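Local atomic coordinates of structure-specific endonuclease subunit SLX1 (Candida glabrata, PDB entry 4XLG), a protein that probably acts as the catalytic subunit of the SLX1-SLX4 endonuclease, cutting branched DNA near junctions during repair and recombination. Residues Thr202-Leu207 and Arg243-Thr248. The protein carries 1 engineered substitution. Sequence-based numbering, arbitrary orientation.
Sequences TKTLLL and RDTSCT. With ZN (zinc ion), chain D.
T245, at the second position of a type I beta turn in the zinc finger, leans on T204 and L207 of the long helix 176-213. Its methyl CG2 lies 3.9 Å from CG2 of T204, the two side chains meeting at a slant, while the L207 side chain crosses that of T245 at about a right angle, its CD1 3.8 Å from OG1 of T245. One turn apart on the helix, T204 and L207 offer carbon atoms on the same flank, and threonine suits this contact because its single CG2 reaches both. T204 sets OG1 beside its backbone N (chi1 -56°), which leaves CG2 anti to that N and facing T245; OG1 goes to the carbonyl O of E200 in the preceding helical turn, and the side chain also touches Y294 of helix 288-299. Farther along the long helix, K211 NZ hydrogen-bonds to O of T245, a polar tie beside the small van der Waals contact.

Behind T245 the turn is stiffened by D244. Its OD1 accepts from N of S246 (2.9 Å), making an Asx turn, and from OG of S246 (2.7 Å), both from one face of the carboxylate; serine suits this place because its short hydroxyl folds back to the same oxygen. The turn itself closes from N of C247 to O of D244 (2.9 Å). C247 then joins C242, C279 and C282 in the four-cysteine site, its SG 2.4 Å from the zinc ion.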
ATOM      1  N   THR B 202      15.457  -5.194   3.243  1.00 24.06           N
ATOM      2  CA  THR B 202      16.875  -5.288   2.816  1.00 24.39           C
ATOM      3  C   THR B 202      17.326  -6.729   2.757  1.00 29.40           C
ATOM      4  O   THR B 202      17.927  -7.166   1.768  1.00 28.92           O
ATOM      5  CB  THR B 202      17.804  -4.467   3.764  1.00 27.21           C
ATOM      6  OG1 THR B 202      17.318  -3.104   3.775  1.00 30.78           O
ATOM      7  CG2 THR B 202      19.232  -4.500   3.284  1.00 33.66           C
ATOM      8  N   LYS B 203      17.055  -7.468   3.835  1.00 30.66           N
ATOM      9  CA  LYS B 203      17.446  -8.871   3.910  1.00 32.43           C
ATOM     10  C   LYS B 203      16.804  -9.701   2.780  1.00 29.94           C
ATOM     11  O   LYS B 203      17.485 -10.518   2.119  1.00 33.03           O
ATOM     12  CB  LYS B 203      17.072  -9.442   5.286  1.00 33.64           C
ATOM     13  CG  LYS B 203      17.397 -10.948   5.452  1.00 43.97           C
ATOM     14  CD  LYS B 203      16.754 -11.489   6.739  1.00 52.00           C
ATOM     15  CE  LYS B 203      17.010 -12.975   6.937  1.00 63.01           C
ATOM     16  NZ  LYS B 203      18.415 -13.294   7.332  1.00 70.98           N
ATOM     17  N   THR B 204      15.503  -9.514   2.572  1.00 28.65           N
ATOM     18  CA  THR B 204      14.799 -10.275   1.549  1.00 29.38           C
ATOM     19  C   THR B 204      15.297  -9.942   0.129  1.00 29.76           C
ATOM     20  O   THR B 204      15.482 -10.838  -0.686  1.00 29.37           O
ATOM     21  CB  THR B 204      13.276 -10.045   1.671  1.00 30.01           C
ATOM     22  OG1 THR B 204      12.902 -10.407   3.008  1.00 31.32           O
ATOM     23  CG2 THR B 204      12.485 -10.926   0.680  1.00 29.24           C
ATOM     24  N   LEU B 205      15.539  -8.667  -0.154  1.00 29.32           N
ATOM     25  CA  LEU B 205      16.118  -8.273  -1.457  1.00 29.96           C
ATOM     26  C   LEU B 205      17.426  -9.001  -1.682  1.00 31.66           C
ATOM     27  O   LEU B 205      17.656  -9.532  -2.752  1.00 32.07           O
ATOM     28  CB  LEU B 205      16.364  -6.754  -1.533  1.00 31.60           C
ATOM     29  CG  LEU B 205      15.122  -5.911  -1.779  1.00 35.10           C
ATOM     30  CD1 LEU B 205      15.287  -4.497  -1.187  1.00 39.65           C
ATOM     31  CD2 LEU B 205      14.872  -5.857  -3.317  1.00 32.85           C
ATOM     32  N   LEU B 206      18.290  -9.024  -0.665  1.00 29.77           N
ATOM     33  CA  LEU B 206      19.585  -9.695  -0.801  1.00 32.47           C
ATOM     34  C   LEU B 206      19.412 -11.179  -1.126  1.00 33.72           C
ATOM     35  O   LEU B 206      20.105 -11.729  -1.984  1.00 35.00           O
ATOM     36  CB  LEU B 206      20.399  -9.528   0.492  1.00 36.90           C
ATOM     37  CG  LEU B 206      20.987  -8.148   0.786  1.00 52.63           C
ATOM     38  CD1 LEU B 206      21.718  -8.108   2.147  1.00 62.01           C
ATOM     39  CD2 LEU B 206      21.920  -7.727  -0.342  1.00 58.83           C
ATOM     40  N   LEU B 207      18.478 -11.842  -0.448  1.00 35.04           N
ATOM     41  CA  LEU B 207      18.234 -13.266  -0.719  1.00 36.36           C
ATOM     42  C   LEU B 207      17.693 -13.535  -2.132  1.00 32.40           C
ATOM     43  O   LEU B 207      18.151 -14.492  -2.796  1.00 35.05           O
ATOM     44  CB  LEU B 207      17.262 -13.844   0.320  1.00 39.57           C
ATOM     45  CG  LEU B 207      17.802 -14.028   1.738  1.00 46.99           C
ATOM     46  CD1 LEU B 207      16.656 -14.259   2.742  1.00 48.93           C
ATOM     47  CD2 LEU B 207      18.782 -15.208   1.760  1.00 47.31           C
ATOM     48  N   ARG B 243       7.010 -15.368  -1.311  1.00 38.59           N
ATOM     49  CA  ARG B 243       7.311 -14.584  -0.118  1.00 39.60           C
ATOM     50  C   ARG B 243       8.083 -15.406   0.903  1.00 42.94           C
ATOM     51  O   ARG B 243       8.769 -14.849   1.744  1.00 46.44           O
ATOM     52  CB  ARG B 243       6.033 -14.034   0.522  1.00 44.81           C
ATOM     53  CG  ARG B 243       5.163 -15.075   1.207  1.00 51.15           C
ATOM     54  CD  ARG B 243       4.056 -14.316   1.959  1.00 56.71           C
ATOM     55  NE  ARG B 243       3.027 -15.170   2.548  1.00 65.86           N
ATOM     56  CZ  ARG B 243       3.061 -15.627   3.800  1.00 71.76           C
ATOM     57  NH1 ARG B 243       4.087 -15.325   4.593  1.00 72.84           N
ATOM     58  NH2 ARG B 243       2.071 -16.387   4.256  1.00 72.15           N
ATOM     59  N   ASP B 244       7.959 -16.729   0.844  1.00 47.36           N
ATOM     60  CA  ASP B 244       8.776 -17.597   1.681  1.00 48.10           C
ATOM     61  C   ASP B 244      10.147 -17.760   0.993  1.00 48.49           C
ATOM     62  O   ASP B 244      10.253 -18.449  -0.028  1.00 48.99           O
ATOM     63  CB  ASP B 244       8.075 -18.948   1.885  1.00 54.66           C
ATOM     64  CG  ASP B 244       8.886 -19.937   2.717  1.00 56.67           C
ATOM     65  OD1 ASP B 244      10.079 -19.699   3.000  1.00 60.30           O
ATOM     66  OD2 ASP B 244       8.317 -20.998   3.065  1.00 56.04           O
ATOM     67  N   THR B 245      11.186 -17.123   1.544  1.00 46.82           N
ATOM     68  CA  THR B 245      12.502 -17.102   0.894  1.00 45.91           C
ATOM     69  C   THR B 245      13.151 -18.490   0.842  1.00 50.78           C
ATOM     70  O   THR B 245      14.169 -18.679   0.164  1.00 52.85           O
ATOM     71  CB  THR B 245      13.486 -16.125   1.600  1.00 51.88           C
ATOM     72  OG1 THR B 245      13.661 -16.522   2.961  1.00 50.89           O
ATOM     73  CG2 THR B 245      12.986 -14.664   1.543  1.00 47.97           C
ATOM     74  N   SER B 246      12.616 -19.454   1.587  1.00 53.26           N
ATOM     75  CA  SER B 246      13.180 -20.797   1.512  1.00 60.76           C
ATOM     76  C   SER B 246      12.374 -21.649   0.521  1.00 60.32           C
ATOM     77  O   SER B 246      12.790 -22.741   0.150  1.00 65.92           O
ATOM     78  CB  SER B 246      13.232 -21.459   2.889  1.00 68.74           C
ATOM     79  OG  SER B 246      11.921 -21.625   3.390  1.00 75.94           O
ATOM     80  N   CYS B 247      11.225 -21.140   0.078  1.00 57.91           N
ATOM     81  CA  CYS B 247      10.510 -21.787  -1.020  1.00 56.20           C
ATOM     82  C   CYS B 247      11.269 -21.488  -2.302  1.00 55.31           C
ATOM     83  O   CYS B 247      11.828 -20.400  -2.471  1.00 55.72           O
ATOM     84  CB  CYS B 247       9.052 -21.310  -1.126  1.00 51.93           C
ATOM     85  SG  CYS B 247       8.146 -21.985  -2.575  1.00 51.53           S
ATOM     86  N   THR B 248      11.295 -22.454  -3.209  1.00 53.72           N
ATOM     87  CA  THR B 248      12.069 -22.289  -4.422  1.00 55.68           C
ATOM     88  C   THR B 248      11.290 -21.691  -5.601  1.00 52.90           C
ATOM     89  O   THR B 248      11.857 -21.545  -6.672  1.00 56.63           O
ATOM     90  CB  THR B 248      12.662 -23.637  -4.878  1.00 61.57           C
ATOM     91  OG1 THR B 248      11.595 -24.563  -5.144  1.00 65.49           O
ATOM     92  CG2 THR B 248      13.579 -24.197  -3.801  1.00 60.49           C
TER
HETATM   93 ZN    ZN D 402       6.047 -20.808  -2.189  1.00 48.47          ZN